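Local coordinates for protein sugar kinase, pfkB family (Thermotoga maritima, PDB 2AJR) that probably phosphorylates a sugar phosphate with ATP, as a possible 1-phosphofructokinase of the pfkB carbohydrate kinase family, and binds magnesium, at residues L64-V69 / M279-I284; R186-I191 / N199-D204; K229-E232 / V236-V239. One frame throughout, in Å; residues are numbered along the deposited sequence.

Contact 1. Residues L64-V69 / M279-I284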
ATOM      1  N   LEU A  64      19.288   9.336  19.918  1.00 35.31           N
ATOM      2  CA  LEU A  64      20.107   9.321  21.124  1.00 35.19           C
ATOM      3  C   LEU A  64      21.525   9.824  20.865  1.00 34.96           C
ATOM      4  O   LEU A  64      22.421   9.635  21.691  1.00 35.46           O
ATOM      5  CB  LEU A  64      20.161   7.905  21.701  1.00 33.54           C
ATOM      6  CG  LEU A  64      18.814   7.281  22.037  1.00 34.01           C
ATOM      7  CD1 LEU A  64      18.951   5.781  22.378  1.00 25.91           C
ATOM      8  CD2 LEU A  64      18.146   8.065  23.152  1.00 31.12           C
ATOM      9  N   GLY A  65      21.733  10.442  19.708  1.00 34.67           N
ATOM     10  CA  GLY A  65      23.021  11.038  19.369  1.00 32.97           C
ATOM     11  C   GLY A  65      24.111  10.061  18.963  1.00 33.07           C
ATOM     12  O   GLY A  65      25.245  10.458  18.833  1.00 31.78           O
ATOM     13  N   VAL A  66      23.785   8.789  18.743  1.00 34.24           N
ATOM     14  CA  VAL A  66      24.785   7.818  18.298  1.00 33.55           C
ATOM     15  C   VAL A  66      24.692   7.645  16.775  1.00 32.70           C
ATOM     16  O   VAL A  66      23.629   7.327  16.264  1.00 33.42           O
ATOM     17  CB  VAL A  66      24.577   6.472  19.006  1.00 34.89           C
ATOM     18  CG1 VAL A  66      25.583   5.427  18.517  1.00 32.34           C
ATOM     19  CG2 VAL A  66      24.670   6.671  20.518  1.00 32.95           C
ATOM     20  N   PRO A  67      25.806   7.866  16.049  1.00 31.59           N
ATOM     21  CA  PRO A  67      25.802   7.710  14.599  1.00 30.38           C
ATOM     22  C   PRO A  67      25.852   6.258  14.179  1.00 32.09           C
ATOM     23  O   PRO A  67      26.284   5.395  14.961  1.00 32.53           O
ATOM     24  CB  PRO A  67      27.071   8.439  14.155  1.00 31.73           C
ATOM     25  CG  PRO A  67      27.967   8.462  15.347  1.00 30.94           C
ATOM     26  CD  PRO A  67      27.125   8.274  16.569  1.00 30.98           C
ATOM     27  N   SER A  68      25.377   5.975  12.969  1.00 31.44           N
ATOM     28  CA  SER A  68      25.474   4.628  12.434  1.00 32.46           C
ATOM     29  C   SER A  68      25.674   4.659  10.935  1.00 33.06           C
ATOM     30  O   SER A  68      25.332   5.641  10.293  1.00 34.44           O
ATOM     31  CB  SER A  68      24.220   3.797  12.787  1.00 34.30           C
ATOM     32  OG  SER A  68      22.992   4.471  12.483  1.00 36.55           O
ATOM     33  N   VAL A  69      26.243   3.583  10.392  1.00 33.72           N
ATOM     34  CA  VAL A  69      26.135   3.283   8.963  1.00 33.41           C
ATOM     35  C   VAL A  69      25.048   2.237   8.758  1.00 33.12           C
ATOM     36  O   VAL A  69      25.053   1.194   9.417  1.00 33.76           O
ATOM     37  CB  VAL A  69      27.437   2.731   8.382  1.00 35.39           C
ATOM     38  CG1 VAL A  69      27.238   2.354   6.901  1.00 35.37           C
ATOM     39  CG2 VAL A  69      28.549   3.755   8.539  1.00 33.50           C
HETATM   40  N   MSE A 279      19.815  -1.095  23.906  1.00 36.93           N
HETATM   41  CA  MSE A 279      20.926  -1.949  24.283  1.00 37.44           C
HETATM   42  C   MSE A 279      22.216  -1.506  23.620  1.00 35.42           C
HETATM   43  O   MSE A 279      23.250  -1.438  24.279  1.00 35.52           O
HETATM   44  CB  MSE A 279      20.640  -3.406  23.934  1.00 36.14           C
HETATM   45  CG  MSE A 279      19.581  -4.016  24.798  1.00 36.95           C
HETATM   46 SE   MSE A 279      19.423  -5.954  24.575  1.00 44.98          SE
HETATM   47  CE  MSE A 279      20.394  -6.565  26.181  1.00 49.58           C
ATOM     48  N   VAL A 280      22.159  -1.204  22.326  1.00 34.75           N
ATOM     49  CA  VAL A 280      23.356  -0.747  21.628  1.00 34.07           C
ATOM     50  C   VAL A 280      23.889   0.515  22.312  1.00 34.56           C
ATOM     51  O   VAL A 280      25.064   0.575  22.667  1.00 36.85           O
ATOM     52  CB  VAL A 280      23.126  -0.507  20.112  1.00 33.56           C
ATOM     53  CG1 VAL A 280      24.429  -0.072  19.443  1.00 25.88           C
ATOM     54  CG2 VAL A 280      22.614  -1.766  19.461  1.00 28.91           C
ATOM     55  N   TYR A 281      23.012   1.489  22.542  1.00 34.80           N
ATOM     56  CA  TYR A 281      23.374   2.730  23.239  1.00 35.72           C
ATOM     57  C   TYR A 281      24.009   2.478  24.610  1.00 36.65           C
ATOM     58  O   TYR A 281      24.986   3.137  24.967  1.00 38.25           O
ATOM     59  CB  TYR A 281      22.145   3.628  23.409  1.00 35.71           C
ATOM     60  CG  TYR A 281      22.376   4.890  24.215  1.00 36.19           C
ATOM     61  CD1 TYR A 281      22.802   6.058  23.600  1.00 41.70           C
ATOM     62  CD2 TYR A 281      22.147   4.925  25.591  1.00 42.11           C
ATOM     63  CE1 TYR A 281      23.016   7.231  24.327  1.00 40.81           C
ATOM     64  CE2 TYR A 281      22.352   6.105  26.329  1.00 39.15           C
ATOM     65  CZ  TYR A 281      22.787   7.246  25.684  1.00 37.85           C
ATOM     66  OH  TYR A 281      22.999   8.408  26.377  1.00 39.50           O
ATOM     67  N   TYR A 282      23.448   1.554  25.377  1.00 35.91           N
ATOM     68  CA  TYR A 282      23.944   1.305  26.723  1.00 38.18           C
ATOM     69  C   TYR A 282      25.336   0.716  26.652  1.00 38.91           C
ATOM     70  O   TYR A 282      26.220   1.098  27.419  1.00 39.34           O
ATOM     71  CB  TYR A 282      23.037   0.342  27.508  1.00 38.68           C
ATOM     72  CG  TYR A 282      23.402   0.262  28.983  1.00 37.30           C
ATOM     73  CD1 TYR A 282      24.484  -0.497  29.427  1.00 35.63           C
ATOM     74  CD2 TYR A 282      22.674   0.971  29.930  1.00 41.48           C
ATOM     75  CE1 TYR A 282      24.827  -0.541  30.787  1.00 39.82           C
ATOM     76  CE2 TYR A 282      23.003   0.930  31.288  1.00 40.18           C
ATOM     77  CZ  TYR A 282      24.073   0.179  31.712  1.00 39.62           C
ATOM     78  OH  TYR A 282      24.360   0.157  33.061  1.00 37.80           O
ATOM     79  N   PHE A 283      25.505  -0.247  25.753  1.00 39.51           N
ATOM     80  CA  PHE A 283      26.801  -0.861  25.515  1.00 40.18           C
ATOM     81  C   PHE A 283      27.829   0.218  25.177  1.00 40.84           C
ATOM     82  O   PHE A 283      28.850   0.339  25.862  1.00 41.71           O
ATOM     83  CB  PHE A 283      26.702  -1.888  24.389  1.00 40.97           C
ATOM     84  CG  PHE A 283      28.009  -2.522  24.032  1.00 40.81           C
ATOM     85  CD1 PHE A 283      28.667  -3.325  24.935  1.00 43.05           C
ATOM     86  CD2 PHE A 283      28.574  -2.324  22.787  1.00 43.49           C
ATOM     87  CE1 PHE A 283      29.865  -3.913  24.611  1.00 43.50           C
ATOM     88  CE2 PHE A 283      29.770  -2.910  22.461  1.00 42.21           C
ATOM     89  CZ  PHE A 283      30.416  -3.708  23.374  1.00 42.96           C
ATOM     90  N   ILE A 284      27.544   1.025  24.156  1.00 40.82           N
ATOM     91  CA  ILE A 284      28.458   2.099  23.766  1.00 41.13           C
ATOM     92  C   ILE A 284      28.780   3.052  24.922  1.00 42.69           C
ATOM     93  O   ILE A 284      29.948   3.358  25.155  1.00 43.87           O
ATOM     94  CB  ILE A 284      27.904   2.935  22.610  1.00 42.23           C
ATOM     95  CG1 ILE A 284      27.893   2.125  21.308  1.00 39.06           C
ATOM     96  CG2 ILE A 284      28.734   4.203  22.442  1.00 40.66           C
ATOM     97  CD1 ILE A 284      27.547   2.960  20.110  1.00 40.23           C
TER
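Tyr281 packs against Leu64 and Val66, which reach its ring from different directions. Leu64 CB packs on Tyr281 CD1 at 3.7 Å. Leu64 CD1 continues the contact toward the root of the ring and lies 4.0 Å from Tyr281 CG. The backbone joins in as well, since Leu64 O sits 3.6 Å from Tyr281 CE1, an oblique van der Waals approach. Val66 CG2 meets the ring edge near the ring plane, 3.7 Å from Tyr281 CD1. The tyrosine reaches these partners because its CG is anti to the backbone N (chi1 175°), which swings the ring off the helix toward 64-69. The two methyls of Val66 divide the work. CG2 goes to the tyrosine, while CG1 meets Ile284 CD1 tip to tip at 3.5 Å. Tyr281 and Ile284 are three residues apart on helix 271-286, so they present neighbouring side chains to the same valine. Were Tyr281 an alanine, Leu64 and Val66 CG2 would probably lose their shared partner, and a gap would open between the loop and the helix.

Residues 64-67 link helix 53-63 to strand 68-75 of the large sheet, in the ribokinase-like fold of the pfkB family. Gly65 has a positive phi and is the C-prime residue of a Schellman motif that closes helix 53-63. Leu64 precedes this glycine and Val66 follows it; both CB atoms are directed at helix 271-286. Further out, Val14 of strand 14-18 touches both Val66 and Ile284. Leu315 of helix 315-319 touches both Leu64 and Tyr281. The side chain of Leu64 is about 11 Å from that of Ala304, a residue of the magnesium site.

Contact 2. Residues R186-I191 / N199-D204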
ATOM      1  N   ARG A 186      14.259 -19.664  12.501  1.00 43.14           N
ATOM      2  CA  ARG A 186      14.787 -20.352  11.331  1.00 43.37           C
ATOM      3  C   ARG A 186      16.121 -19.754  10.938  1.00 42.37           C
ATOM      4  O   ARG A 186      17.098 -20.465  10.759  1.00 43.45           O
ATOM      5  CB  ARG A 186      13.798 -20.255  10.170  1.00 45.76           C
ATOM      6  CG  ARG A 186      13.962 -21.368   9.159  1.00 56.77           C
ATOM      7  CD  ARG A 186      12.616 -21.857   8.610  1.00 66.69           C
ATOM      8  NE  ARG A 186      12.796 -22.618   7.371  1.00 71.82           N
ATOM      9  CZ  ARG A 186      13.053 -22.076   6.174  1.00 72.97           C
ATOM     10  NH1 ARG A 186      13.166 -20.751   6.023  1.00 69.65           N
ATOM     11  NH2 ARG A 186      13.204 -22.868   5.114  1.00 69.92           N
ATOM     12  N   LEU A 187      16.180 -18.435  10.840  1.00 40.55           N
ATOM     13  CA  LEU A 187      17.450 -17.790  10.555  1.00 38.69           C
ATOM     14  C   LEU A 187      18.463 -17.953  11.711  1.00 38.90           C
ATOM     15  O   LEU A 187      19.649 -18.159  11.450  1.00 39.88           O
ATOM     16  CB  LEU A 187      17.243 -16.316  10.161  1.00 37.92           C
ATOM     17  CG  LEU A 187      16.264 -16.065   8.994  1.00 38.75           C
ATOM     18  CD1 LEU A 187      16.225 -14.592   8.569  1.00 40.90           C
ATOM     19  CD2 LEU A 187      16.571 -16.928   7.787  1.00 37.96           C
ATOM     20  N   LEU A 188      18.019 -17.900  12.967  1.00 36.04           N
ATOM     21  CA  LEU A 188      18.957 -18.028  14.096  1.00 37.52           C
ATOM     22  C   LEU A 188      19.565 -19.426  14.203  1.00 38.12           C
ATOM     23  O   LEU A 188      20.722 -19.584  14.571  1.00 37.01           O
ATOM     24  CB  LEU A 188      18.285 -17.684  15.435  1.00 38.01           C
ATOM     25  CG  LEU A 188      18.019 -16.212  15.725  1.00 39.01           C
ATOM     26  CD1 LEU A 188      17.402 -16.053  17.099  1.00 39.15           C
ATOM     27  CD2 LEU A 188      19.330 -15.413  15.614  1.00 41.46           C
ATOM     28  N   GLU A 189      18.753 -20.436  13.926  1.00 39.82           N
ATOM     29  CA  GLU A 189      19.217 -21.827  13.787  1.00 40.96           C
ATOM     30  C   GLU A 189      20.465 -21.895  12.879  1.00 40.10           C
ATOM     31  O   GLU A 189      21.447 -22.589  13.135  1.00 39.60           O
ATOM     32  CB  GLU A 189      18.084 -22.656  13.153  1.00 41.24           C
ATOM     33  CG  GLU A 189      17.845 -24.011  13.782  1.00 50.99           C
ATOM     34  CD  GLU A 189      16.658 -24.033  14.730  1.00 56.82           C
ATOM     35  OE1 GLU A 189      15.546 -23.634  14.308  1.00 60.81           O
ATOM     36  OE2 GLU A 189      16.837 -24.477  15.885  1.00 54.92           O
ATOM     37  N   ARG A 190      20.405 -21.127  11.807  1.00 40.28           N
ATOM     38  CA  ARG A 190      21.436 -21.125  10.787  1.00 39.67           C
ATOM     39  C   ARG A 190      22.705 -20.445  11.325  1.00 38.19           C
ATOM     40  O   ARG A 190      23.823 -20.894  11.062  1.00 37.09           O
ATOM     41  CB  ARG A 190      20.852 -20.409   9.576  1.00 40.47           C
ATOM     42  CG  ARG A 190      21.047 -21.014   8.243  1.00 42.51           C
ATOM     43  CD  ARG A 190      21.032 -22.533   8.153  1.00 45.69           C
ATOM     44  NE  ARG A 190      22.114 -22.868   7.224  1.00 50.99           N
ATOM     45  CZ  ARG A 190      22.057 -22.700   5.903  1.00 41.88           C
ATOM     46  NH1 ARG A 190      20.944 -22.270   5.317  1.00 39.03           N
ATOM     47  NH2 ARG A 190      23.113 -22.999   5.152  1.00 49.27           N
ATOM     48  N   ILE A 191      22.510 -19.399  12.133  1.00 37.41           N
ATOM     49  CA  ILE A 191      23.602 -18.720  12.846  1.00 35.63           C
ATOM     50  C   ILE A 191      24.236 -19.601  13.927  1.00 35.12           C
ATOM     51  O   ILE A 191      25.458 -19.681  14.034  1.00 36.45           O
ATOM     52  CB  ILE A 191      23.104 -17.410  13.513  1.00 36.18           C
ATOM     53  CG1 ILE A 191      22.832 -16.343  12.445  1.00 36.63           C
ATOM     54  CG2 ILE A 191      24.104 -16.901  14.569  1.00 31.34           C
ATOM     55  CD1 ILE A 191      22.026 -15.139  12.952  1.00 33.04           C
ATOM     56  N   ASN A 199      27.075 -11.862  20.234  1.00 33.05           N
ATOM     57  CA  ASN A 199      27.285 -11.477  21.620  1.00 34.14           C
ATOM     58  C   ASN A 199      25.957 -11.298  22.371  1.00 35.01           C
ATOM     59  O   ASN A 199      25.831 -11.724  23.531  1.00 36.15           O
ATOM     60  CB  ASN A 199      28.094 -10.196  21.674  1.00 32.70           C
ATOM     61  CG  ASN A 199      29.456 -10.372  21.083  1.00 35.28           C
ATOM     62  OD1 ASN A 199      29.671 -10.144  19.884  1.00 32.11           O
ATOM     63  ND2 ASN A 199      30.384 -10.844  21.903  1.00 30.52           N
ATOM     64  N   VAL A 200      24.999 -10.661  21.693  1.00 33.76           N
ATOM     65  CA  VAL A 200      23.657 -10.400  22.204  1.00 33.62           C
ATOM     66  C   VAL A 200      22.630 -10.907  21.191  1.00 32.68           C
ATOM     67  O   VAL A 200      22.636 -10.491  20.041  1.00 32.04           O
ATOM     68  CB  VAL A 200      23.399  -8.888  22.387  1.00 34.52           C
ATOM     69  CG1 VAL A 200      21.983  -8.661  22.919  1.00 29.87           C
ATOM     70  CG2 VAL A 200      24.440  -8.265  23.302  1.00 30.31           C
ATOM     71  N   VAL A 201      21.769 -11.818  21.616  1.00 32.25           N
ATOM     72  CA  VAL A 201      20.733 -12.361  20.743  1.00 33.09           C
ATOM     73  C   VAL A 201      19.360 -12.024  21.322  1.00 33.98           C
ATOM     74  O   VAL A 201      19.135 -12.116  22.535  1.00 35.63           O
ATOM     75  CB  VAL A 201      20.889 -13.897  20.518  1.00 33.71           C
ATOM     76  CG1 VAL A 201      20.754 -14.705  21.850  1.00 32.37           C
ATOM     77  CG2 VAL A 201      19.891 -14.381  19.489  1.00 32.68           C
ATOM     78  N   LYS A 202      18.457 -11.589  20.458  1.00 34.69           N
ATOM     79  CA  LYS A 202      17.071 -11.338  20.845  1.00 35.72           C
ATOM     80  C   LYS A 202      16.192 -11.955  19.765  1.00 34.19           C
ATOM     81  O   LYS A 202      15.945 -11.351  18.741  1.00 35.66           O
ATOM     82  CB  LYS A 202      16.811  -9.834  21.016  1.00 36.29           C
ATOM     83  CG  LYS A 202      15.361  -9.489  21.226  1.00 37.25           C
ATOM     84  CD  LYS A 202      15.172  -8.280  22.098  1.00 38.44           C
ATOM     85  CE  LYS A 202      13.742  -7.744  21.967  1.00 42.78           C
ATOM     86  NZ  LYS A 202      12.760  -8.727  22.458  1.00 45.07           N
ATOM     87  N   PRO A 203      15.767 -13.194  19.970  1.00 34.49           N
ATOM     88  CA  PRO A 203      15.018 -13.842  18.919  1.00 35.03           C
ATOM     89  C   PRO A 203      13.674 -13.172  18.690  1.00 36.13           C
ATOM     90  O   PRO A 203      13.053 -12.688  19.634  1.00 35.36           O
ATOM     91  CB  PRO A 203      14.813 -15.262  19.441  1.00 32.54           C
ATOM     92  CG  PRO A 203      15.713 -15.402  20.579  1.00 35.70           C
ATOM     93  CD  PRO A 203      15.932 -14.067  21.140  1.00 36.65           C
ATOM     94  N   ASP A 204      13.265 -13.141  17.429  1.00 36.39           N
ATOM     95  CA  ASP A 204      11.978 -12.633  17.036  1.00 37.95           C
ATOM     96  C   ASP A 204      11.022 -13.810  16.994  1.00 38.31           C
ATOM     97  O   ASP A 204      11.095 -14.636  16.098  1.00 39.53           O
ATOM     98  CB  ASP A 204      12.068 -11.993  15.660  1.00 37.56           C
ATOM     99  CG  ASP A 204      10.729 -11.491  15.161  1.00 43.18           C
ATOM    100  OD1 ASP A 204       9.742 -11.454  15.953  1.00 40.38           O
ATOM    101  OD2 ASP A 204      10.679 -11.115  13.972  1.00 44.22           O
TER
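Leu188 alone carries the helix side of this contact, resting its two methyls on Pro203 and Val201. The tight part is at Leu188 CD1. It lies 3.6 Å from Pro203 CB and 3.7 Å from Pro203 CA, so it touches the proline where the ring joins the backbone. Pro203 CG is slightly farther, at 3.9 Å from the same methyl. The leucine side chain and the proline cross at about a right angle. Leu188 CD1 also meets Val201 CG2, at 3.8 Å, and is thus shared between the two residues. The looser part is at the other branch, where Leu188 CD2 is 4.0 Å from Val201 CG2. Here a single valine methyl fits against both leucine methyls. It is put there by a chi1 of 62°, which sets Val201 CG2 anti to its own backbone N while CG1 takes the more hindered place between N and the carbonyl carbon.

The contact is small and wholly apolar, with all three residues buried. The solvent side of the helix is quite different. Arg186 is exposed there and forms a salt bridge with Glu162, while Glu189 is partly exposed and its OE2 accepts a hydrogen bond from Leu213 N.

This is a helix packed on a sheet within the beta-alpha-beta unit 178-182, 185-193 and 200-201, whose two strands run parallel. Leu188 also touches Val181 of the first strand, so it bridges both strands of the unit. Leu230 of helix 220-233 touches Val201 and Pro203, which brings the next helix onto the same patch.

Contact 3. Residues K229-E232 / V236-V239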
ATOM      1  N   LYS A 229      20.138 -22.001  26.584  1.00 36.96           N
ATOM      2  CA  LYS A 229      20.850 -22.581  25.423  1.00 37.34           C
ATOM      3  C   LYS A 229      21.556 -21.522  24.582  1.00 36.94           C
ATOM      4  O   LYS A 229      22.696 -21.704  24.149  1.00 37.75           O
ATOM      5  CB  LYS A 229      19.884 -23.338  24.504  1.00 38.38           C
ATOM      6  CG  LYS A 229      19.242 -24.554  25.112  1.00 40.77           C
ATOM      7  CD  LYS A 229      18.996 -25.639  24.075  1.00 49.15           C
ATOM      8  CE  LYS A 229      18.630 -26.980  24.722  1.00 49.08           C
ATOM      9  NZ  LYS A 229      19.131 -28.105  23.890  1.00 53.97           N
ATOM     10  N   LEU A 230      20.853 -20.426  24.326  1.00 35.56           N
ATOM     11  CA  LEU A 230      21.432 -19.310  23.601  1.00 34.45           C
ATOM     12  C   LEU A 230      22.546 -18.670  24.403  1.00 34.50           C
ATOM     13  O   LEU A 230      23.510 -18.200  23.840  1.00 36.00           O
ATOM     14  CB  LEU A 230      20.368 -18.265  23.285  1.00 33.85           C
ATOM     15  CG  LEU A 230      19.249 -18.709  22.342  1.00 34.67           C
ATOM     16  CD1 LEU A 230      18.115 -17.700  22.388  1.00 29.88           C
ATOM     17  CD2 LEU A 230      19.762 -18.899  20.897  1.00 30.20           C
ATOM     18  N   ALA A 231      22.408 -18.656  25.724  1.00 35.88           N
ATOM     19  CA  ALA A 231      23.395 -18.042  26.608  1.00 34.62           C
ATOM     20  C   ALA A 231      24.641 -18.908  26.796  1.00 36.14           C
ATOM     21  O   ALA A 231      25.650 -18.437  27.341  1.00 35.43           O
ATOM     22  CB  ALA A 231      22.759 -17.743  27.943  1.00 33.17           C
ATOM     23  N   GLU A 232      24.572 -20.171  26.371  1.00 37.51           N
ATOM     24  CA  GLU A 232      25.767 -21.020  26.328  1.00 40.43           C
ATOM     25  C   GLU A 232      26.797 -20.489  25.314  1.00 42.04           C
ATOM     26  O   GLU A 232      28.000 -20.495  25.571  1.00 42.55           O
ATOM     27  CB  GLU A 232      25.403 -22.464  25.980  1.00 40.02           C
ATOM     28  CG  GLU A 232      24.817 -23.258  27.152  1.00 43.13           C
ATOM     29  CD  GLU A 232      24.082 -24.539  26.727  1.00 43.91           C
ATOM     30  OE1 GLU A 232      24.224 -24.973  25.556  1.00 55.93           O
ATOM     31  OE2 GLU A 232      23.354 -25.114  27.571  1.00 50.44           O
ATOM     32  N   VAL A 236      24.664 -12.828  26.127  1.00 34.59           N
ATOM     33  CA  VAL A 236      23.342 -12.501  26.654  1.00 33.60           C
ATOM     34  C   VAL A 236      22.253 -12.820  25.645  1.00 34.74           C
ATOM     35  O   VAL A 236      22.406 -12.570  24.448  1.00 36.11           O
ATOM     36  CB  VAL A 236      23.267 -11.027  27.135  1.00 32.91           C
ATOM     37  CG1 VAL A 236      23.385 -10.079  25.971  1.00 28.51           C
ATOM     38  CG2 VAL A 236      21.989 -10.780  27.950  1.00 27.99           C
ATOM     39  N   SER A 237      21.171 -13.411  26.143  1.00 34.41           N
ATOM     40  CA  SER A 237      19.997 -13.687  25.345  1.00 34.59           C
ATOM     41  C   SER A 237      18.817 -12.960  25.965  1.00 33.82           C
ATOM     42  O   SER A 237      18.698 -12.912  27.180  1.00 33.77           O
ATOM     43  CB  SER A 237      19.737 -15.189  25.281  1.00 35.31           C
ATOM     44  OG  SER A 237      19.500 -15.742  26.556  1.00 36.55           O
ATOM     45  N   VAL A 238      17.974 -12.364  25.126  1.00 33.82           N
ATOM     46  CA  VAL A 238      16.763 -11.692  25.577  1.00 32.09           C
ATOM     47  C   VAL A 238      15.606 -12.326  24.831  1.00 32.21           C
ATOM     48  O   VAL A 238      15.519 -12.219  23.611  1.00 30.06           O
ATOM     49  CB  VAL A 238      16.774 -10.196  25.288  1.00 33.78           C
ATOM     50  CG1 VAL A 238      15.492  -9.550  25.860  1.00 37.71           C
ATOM     51  CG2 VAL A 238      18.015  -9.540  25.865  1.00 27.19           C
ATOM     52  N   VAL A 239      14.733 -13.003  25.577  1.00 33.23           N
ATOM     53  CA  VAL A 239      13.661 -13.807  25.000  1.00 32.82           C
ATOM     54  C   VAL A 239      12.307 -13.325  25.484  1.00 33.55           C
ATOM     55  O   VAL A 239      12.084 -13.171  26.674  1.00 32.01           O
ATOM     56  CB  VAL A 239      13.837 -15.297  25.353  1.00 33.42           C
ATOM     57  CG1 VAL A 239      12.675 -16.098  24.849  1.00 28.27           C
ATOM     58  CG2 VAL A 239      15.162 -15.823  24.781  1.00 31.19           C
TER
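Leu230 and Ser237 meet through their CB atoms, 3.7 Å apart, and this close approach is the centre of the contact between the helix and the strand. Apolar packing extends it along the strand. Leu230 CD1 passes Ser237 CB at 4.2 Å and reaches Val239 CG2, also at 4.2 Å. The leucine thus spans two strand residues whose CB atoms both point at the helix. Its CG is anti to the carbonyl carbon (chi1 -65°), and from there CD1 runs on toward Val239. The contact with Val239 is the lighter one. Ala231 adds a further carbon surface, with its CB 4.1 Å from Ser237 OG. That pair is a van der Waals contact only. The short connection between helix and strand brings the CA atoms of Ala231 and Val236 to 5.5 Å.

The polar part belongs to the buried hydroxyl of Ser237. Its OG is hydrogen-bonded to Ala227 O, one turn before Ala231 on helix 220-233. The rotation of the serine fits this, because chi1 of 61° lodges OG between the backbone N and the carbonyl carbon, facing the helix. The serine thereby ties the strand to the helix backbone and satisfies its own polar atom away from water.

The contact belongs to the beta-alpha-beta unit 200-201, 220-233 and 236-241, with its two strands side by side and parallel. Strand 236-241 lies between 200-201 and the antiparallel strand 245-249, where Ala249 touches both Ala231 and Ser237. Val236 and Val238 point away from helix 220-233, and Val238 meets Tyr275 and Met279 of helix 271-286.

Contacts 2 and 3 pack helices on strands of one large mixed sheet or the residues just after them; contact 1 packs the loop entering strand 68-75 of that sheet against helix 271-286. Contacts 2 and 3 come in series, between the two segments of contact 1, with centres about 9 Å apart. Strands 200-201 and 236-241 are neighbours in the sheet, joined by probable backbone hydrogen bonds. The centre of contact 1 is about 21 Å from that of contact 2 and about 22 Å from that of contact 3. Met279 of helix 271-286 packs on Val200 and Val238. Helices 185-193 and 220-233 thus cover one sheet face and helix 271-286 the other, the alpha-beta-alpha layering of the ribokinase-like core.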